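Local coordinates for outer membrane porin protein 32 (Delftia acidovorans, PDB 2FGQ) that forms anion-selective channels across the bacterial outer membrane as a homotrimeric porin, at residues G234-S246 / K256-D268. Residues are numbered along the deposited sequence; the frame is centred on the assembly and turned at random.
With SO4 (sulfate ion), chain F.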
loop_
_atom_site.group_PDB
_atom_site.type_symbol
_atom_site.label_atom_id
_atom_site.label_comp_id
_atom_site.label_asym_id
_atom_site.label_seq_id
_atom_site.Cartn_x
_atom_site.Cartn_y
_atom_site.Cartn_z
ATOM N N GLY A 234 4.994 -9.402 -39.824
ATOM C CA GLY A 234 3.630 -9.306 -39.368
ATOM C C GLY A 234 3.395 -8.082 -38.503
ATOM O O GLY A 234 4.326 -7.583 -37.851
ATOM N N ASP A 235 2.156 -7.606 -38.509
ATOM C CA ASP A 235 1.816 -6.413 -37.770
ATOM C C ASP A 235 0.348 -6.378 -37.380
ATOM O O ASP A 235 -0.511 -6.919 -38.081
ATOM C CB ASP A 235 2.239 -5.212 -38.584
ATOM C CG ASP A 235 1.330 -4.923 -39.699
ATOM O OD1 ASP A 235 0.532 -3.982 -39.556
ATOM O OD2 ASP A 235 1.330 -5.561 -40.768
ATOM N N ILE A 236 0.088 -5.804 -36.212
ATOM C CA ILE A 236 -1.255 -5.510 -35.746
ATOM C C ILE A 236 -1.344 -4.004 -35.712
ATOM O O ILE A 236 -0.726 -3.354 -34.860
ATOM C CB ILE A 236 -1.505 -6.153 -34.348
ATOM C CG1 ILE A 236 -1.531 -7.678 -34.524
ATOM C CG2 ILE A 236 -2.816 -5.647 -33.738
ATOM C CD1 ILE A 236 -1.679 -8.467 -33.255
ATOM N N LYS A 237 -2.067 -3.457 -36.689
ATOM C CA LYS A 237 -2.161 -2.028 -36.931
ATOM C C LYS A 237 -3.591 -1.583 -36.637
ATOM O O LYS A 237 -4.536 -2.194 -37.099
ATOM C CB LYS A 237 -1.775 -1.693 -38.391
ATOM C CG LYS A 237 -1.813 -0.232 -38.688
ATOM C CD LYS A 237 -1.051 0.073 -40.010
ATOM C CE LYS A 237 -1.934 0.013 -41.158
ATOM N NZ LYS A 237 -1.103 0.252 -42.445
ATOM N N THR A 238 -3.724 -0.457 -35.948
ATOM C CA THR A 238 -4.997 0.111 -35.629
ATOM C C THR A 238 -4.949 1.617 -35.858
ATOM O O THR A 238 -4.021 2.285 -35.383
ATOM C CB THR A 238 -5.330 -0.143 -34.136
ATOM O OG1 THR A 238 -5.252 -1.555 -33.847
ATOM C CG2 THR A 238 -6.769 0.273 -33.823
ATOM N N ASN A 239 -5.925 2.136 -36.609
ATOM C CA ASN A 239 -6.127 3.565 -36.793
ATOM C C ASN A 239 -7.309 3.988 -35.933
ATOM O O ASN A 239 -8.420 3.434 -36.066
ATOM C CB ASN A 239 -6.411 3.865 -38.266
ATOM C CG ASN A 239 -5.228 3.548 -39.187
ATOM O OD1 ASN A 239 -4.079 3.606 -38.790
ATOM N ND2 ASN A 239 -5.540 3.241 -40.464
ATOM N N SER A 240 -7.097 5.008 -35.110
ATOM C CA SER A 240 -8.108 5.468 -34.162
ATOM C C SER A 240 -8.378 6.947 -34.376
ATOM O O SER A 240 -7.458 7.724 -34.583
ATOM C CB SER A 240 -7.654 5.233 -32.712
ATOM O OG SER A 240 -7.376 3.857 -32.453
ATOM N N TYR A 241 -9.641 7.330 -34.358
ATOM C CA TYR A 241 -10.067 8.691 -34.683
ATOM C C TYR A 241 -11.089 9.161 -33.663
ATOM O O TYR A 241 -11.900 8.373 -33.208
ATOM C CB TYR A 241 -10.798 8.701 -36.026
ATOM C CG TYR A 241 -10.098 8.039 -37.199
ATOM C CD1 TYR A 241 -10.101 6.670 -37.362
ATOM C CD2 TYR A 241 -9.497 8.797 -38.168
ATOM C CE1 TYR A 241 -9.491 6.071 -38.446
ATOM C CE2 TYR A 241 -8.867 8.202 -39.276
ATOM C CZ TYR A 241 -8.866 6.826 -39.391
ATOM O OH TYR A 241 -8.279 6.213 -40.484
ATOM N N MET A 242 -11.061 10.438 -33.302
ATOM C CA MET A 242 -12.062 10.972 -32.358
ATOM C C MET A 242 -12.319 12.442 -32.676
ATOM O O MET A 242 -11.406 13.169 -33.093
ATOM C CB MET A 242 -11.529 10.776 -30.936
ATOM C CG MET A 242 -12.119 11.509 -29.796
ATOM S SD MET A 242 -10.611 12.270 -28.830
ATOM C CE MET A 242 -11.107 13.862 -29.423
ATOM N N LEU A 243 -13.580 12.830 -32.530
ATOM C CA LEU A 243 -14.016 14.216 -32.623
ATOM C C LEU A 243 -15.023 14.435 -31.526
ATOM O O LEU A 243 -15.943 13.634 -31.346
ATOM C CB LEU A 243 -14.695 14.503 -33.975
ATOM C CG LEU A 243 -14.961 15.981 -34.293
ATOM C CD1 LEU A 243 -13.707 16.820 -34.255
ATOM C CD2 LEU A 243 -15.558 16.097 -35.680
ATOM N N GLY A 244 -14.844 15.520 -30.791
ATOM C CA GLY A 244 -15.758 15.864 -29.724
ATOM C C GLY A 244 -15.970 17.340 -29.547
ATOM O O GLY A 244 -15.199 18.183 -30.023
ATOM N N ALA A 245 -17.027 17.646 -28.815
ATOM C CA ALA A 245 -17.339 19.012 -28.443
ATOM C C ALA A 245 -17.847 19.059 -27.015
ATOM O O ALA A 245 -18.477 18.119 -26.539
ATOM C CB ALA A 245 -18.367 19.587 -29.357
ATOM N N SER A 246 -17.579 20.164 -26.352
ATOM C CA SER A 246 -18.125 20.408 -25.029
ATOM C C SER A 246 -18.622 21.845 -24.970
ATOM O O SER A 246 -18.234 22.678 -25.779
ATOM C CB SER A 246 -17.091 20.198 -23.930
ATOM O OG SER A 246 -15.965 21.041 -24.091
ATOM N N LYS A 256 -20.918 17.310 -22.828
ATOM C CA LYS A 256 -19.850 16.796 -23.683
ATOM C C LYS A 256 -20.384 15.715 -24.610
ATOM O O LYS A 256 -21.180 14.874 -24.214
ATOM C CB LYS A 256 -18.708 16.162 -22.852
ATOM C CG LYS A 256 -18.107 16.976 -21.757
ATOM C CD LYS A 256 -17.284 16.039 -20.860
ATOM C CE LYS A 256 -16.846 16.679 -19.634
ATOM N NZ LYS A 256 -15.844 15.786 -18.982
ATOM N N LEU A 257 -19.910 15.717 -25.854
ATOM C CA LEU A 257 -20.284 14.738 -26.847
ATOM C C LEU A 257 -19.037 14.349 -27.635
ATOM O O LEU A 257 -18.315 15.219 -28.114
ATOM C CB LEU A 257 -21.305 15.378 -27.786
ATOM C CG LEU A 257 -22.403 14.683 -28.563
ATOM C CD1 LEU A 257 -22.645 15.224 -29.999
ATOM C CD2 LEU A 257 -22.581 13.228 -28.445
ATOM N N GLN A 258 -18.796 13.049 -27.764
ATOM C CA GLN A 258 -17.607 12.581 -28.465
ATOM C C GLN A 258 -17.930 11.374 -29.305
ATOM O O GLN A 258 -18.662 10.481 -28.877
ATOM C CB GLN A 258 -16.524 12.244 -27.462
ATOM C CG GLN A 258 -15.133 12.131 -28.050
ATOM C CD GLN A 258 -14.064 12.193 -26.944
ATOM O OE1 GLN A 258 -13.549 11.148 -26.500
ATOM N NE2 GLN A 258 -13.734 13.394 -26.514
ATOM N N TYR A 259 -17.391 11.378 -30.517
ATOM C CA TYR A 259 -17.495 10.266 -31.446
ATOM C C TYR A 259 -16.113 9.700 -31.697
ATOM O O TYR A 259 -15.163 10.460 -31.859
ATOM C CB TYR A 259 -18.102 10.760 -32.801
ATOM C CG TYR A 259 -18.046 9.696 -33.878
ATOM C CD1 TYR A 259 -19.006 8.710 -33.959
ATOM C CD2 TYR A 259 -16.965 9.641 -34.772
ATOM C CE1 TYR A 259 -18.916 7.697 -34.918
ATOM C CE2 TYR A 259 -16.878 8.654 -35.744
ATOM C CZ TYR A 259 -17.853 7.679 -35.804
ATOM O OH TYR A 259 -17.773 6.681 -36.759
ATOM N N ALA A 260 -15.978 8.380 -31.749
ATOM C CA ALA A 260 -14.710 7.747 -32.060
ATOM C C ALA A 260 -14.921 6.551 -32.984
ATOM O O ALA A 260 -15.988 5.932 -33.036
ATOM C CB ALA A 260 -13.990 7.299 -30.785
ATOM N N LEU A 261 -13.884 6.278 -33.753
ATOM C CA LEU A 261 -13.841 5.142 -34.645
ATOM C C LEU A 261 -12.491 4.429 -34.464
ATOM O O LEU A 261 -11.438 5.081 -34.463
ATOM C CB LEU A 261 -13.971 5.667 -36.087
ATOM C CG LEU A 261 -13.940 4.639 -37.229
ATOM C CD1 LEU A 261 -12.629 4.152 -37.575
ATOM C CD2 LEU A 261 -14.847 3.504 -37.058
ATOM N N TYR A 262 -12.528 3.098 -34.386
ATOM C CA TYR A 262 -11.356 2.251 -34.249
ATOM C C TYR A 262 -11.349 1.249 -35.394
ATOM O O TYR A 262 -12.207 0.365 -35.474
ATOM C CB TYR A 262 -11.373 1.544 -32.886
ATOM C CG TYR A 262 -11.599 2.524 -31.774
ATOM C CD1 TYR A 262 -10.600 3.386 -31.398
ATOM C CD2 TYR A 262 -12.842 2.646 -31.161
ATOM C CE1 TYR A 262 -10.789 4.327 -30.404
ATOM C CE2 TYR A 262 -13.050 3.579 -30.147
ATOM C CZ TYR A 262 -12.011 4.405 -29.762
ATOM O OH TYR A 262 -12.197 5.355 -28.794
ATOM N N ASP A 263 -10.379 1.431 -36.270
ATOM C CA ASP A 263 -10.203 0.608 -37.451
ATOM C C ASP A 263 -9.087 -0.386 -37.204
ATOM O O ASP A 263 -7.907 -0.057 -37.270
ATOM C CB ASP A 263 -9.925 1.484 -38.653
ATOM C CG ASP A 263 -9.934 0.715 -39.946
ATOM O OD1 ASP A 263 -10.188 -0.517 -39.941
ATOM O OD2 ASP A 263 -9.704 1.293 -41.017
ATOM N N GLN A 264 -9.494 -1.608 -36.876
ATOM C CA GLN A 264 -8.627 -2.663 -36.404
ATOM C C GLN A 264 -8.228 -3.538 -37.578
ATOM O O GLN A 264 -8.931 -4.470 -37.928
ATOM C CB GLN A 264 -9.361 -3.462 -35.322
ATOM C CG GLN A 264 -9.734 -2.588 -34.152
ATOM C CD GLN A 264 -10.962 -3.089 -33.408
ATOM O OE1 GLN A 264 -12.125 -2.652 -33.680
ATOM N NE2 GLN A 264 -10.731 -4.004 -32.481
ATOM N N LYS A 265 -7.097 -3.216 -38.189
ATOM C CA LYS A 265 -6.713 -3.848 -39.469
ATOM C C LYS A 265 -6.454 -5.317 -39.371
ATOM O O LYS A 265 -6.686 -6.051 -40.336
ATOM C CB LYS A 265 -5.521 -3.153 -40.132
ATOM C CG LYS A 265 -5.747 -1.701 -40.360
ATOM C CD LYS A 265 -6.862 -1.434 -41.344
ATOM C CE LYS A 265 -6.778 -0.056 -41.947
ATOM N NZ LYS A 265 -7.913 0.210 -42.877
ATOM N N ALA A 266 -5.983 -5.789 -38.227
ATOM C CA ALA A 266 -5.611 -7.174 -38.123
ATOM C C ALA A 266 -6.817 -8.098 -38.160
ATOM O O ALA A 266 -6.649 -9.279 -38.460
ATOM C CB ALA A 266 -4.787 -7.415 -36.850
ATOM N N ILE A 267 -8.003 -7.595 -37.831
ATOM C CA ILE A 267 -9.231 -8.370 -37.900
ATOM C C ILE A 267 -10.220 -7.788 -38.928
ATOM O O ILE A 267 -11.393 -8.170 -38.948
ATOM C CB ILE A 267 -9.883 -8.483 -36.461
ATOM C CG1 ILE A 267 -10.089 -7.095 -35.858
ATOM C CG2 ILE A 267 -8.983 -9.322 -35.583
ATOM C CD1 ILE A 267 -11.038 -7.054 -34.719
ATOM N N ASP A 268 -9.749 -6.864 -39.764
ATOM C CA ASP A 268 -10.557 -6.165 -40.782
ATOM C C ASP A 268 -11.908 -5.730 -40.217
ATOM O O ASP A 268 -12.936 -5.981 -40.817
ATOM C CB ASP A 268 -10.781 -7.022 -42.065
ATOM C CG ASP A 268 -11.628 -6.258 -43.162
ATOM O OD1 ASP A 268 -12.438 -6.909 -43.900
ATOM O OD2 ASP A 268 -11.565 -5.001 -43.355
HETATM S S SO4 F . -14.520 17.969 -16.373
HETATM O O1 SO4 F . -15.298 18.678 -15.348
HETATM O O2 SO4 F . -15.181 18.098 -17.681
HETATM O O3 SO4 F . -13.194 18.594 -16.470
HETATM O O4 SO4 F . -14.370 16.552 -16.020
HETATM O O HOH W 1 -5.671 -4.400 -35.608
HETATM O O HOH W 2 -8.452 3.661 -41.168
#
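Y241 and L261 form one of the hydrogen-bonded pairs that join antiparallel strands 235-249 and 253-264, neighbours in the 16-stranded porin barrel. Their backbones exchange two bonds, Y241 N to L261 O at 2.9 Å and L261 N to Y241 O at 2.9 Å. The Y241 side chain can be followed outward. Y241 CB lies 4.0 Å from L261 O; CG, set beside the backbone N (chi1 -51°), carries the ring along L261, with CD1 bringing its edge up to that same oxygen. Y241 CD1 also rests 3.6 Å from L261 CD1, and CE1 runs on past the same methyl. At the tip, Y241 OH meets a water at 2.6 Å; the water accepts from N239 ND2 and donates to D263 OD2. K265 NZ approaches D263 OD2 from above the carboxylate plane, a 2.8 Å salt bridge, while N239 OD1 turns to Q225 on the preceding strand. On the face bearing S240, M242 and Q258, loop residue F115 touches S240 and M242, and the S240 OG sits at the edge of the Y262 ring, in its plane. M242 bends across Q258, its CG 3.5 Å from Q258 CG. Replacing Q258 with an alanine would probably open a gap beneath M242 and leave its thioether chain freer to turn. Backbone bonds thus hold the hairpin together, while the outward face passes from the apolar surface of L243, L257 and L261 to a water-linked polar cluster near the start of strand 235-249 and the end of strand 253-264.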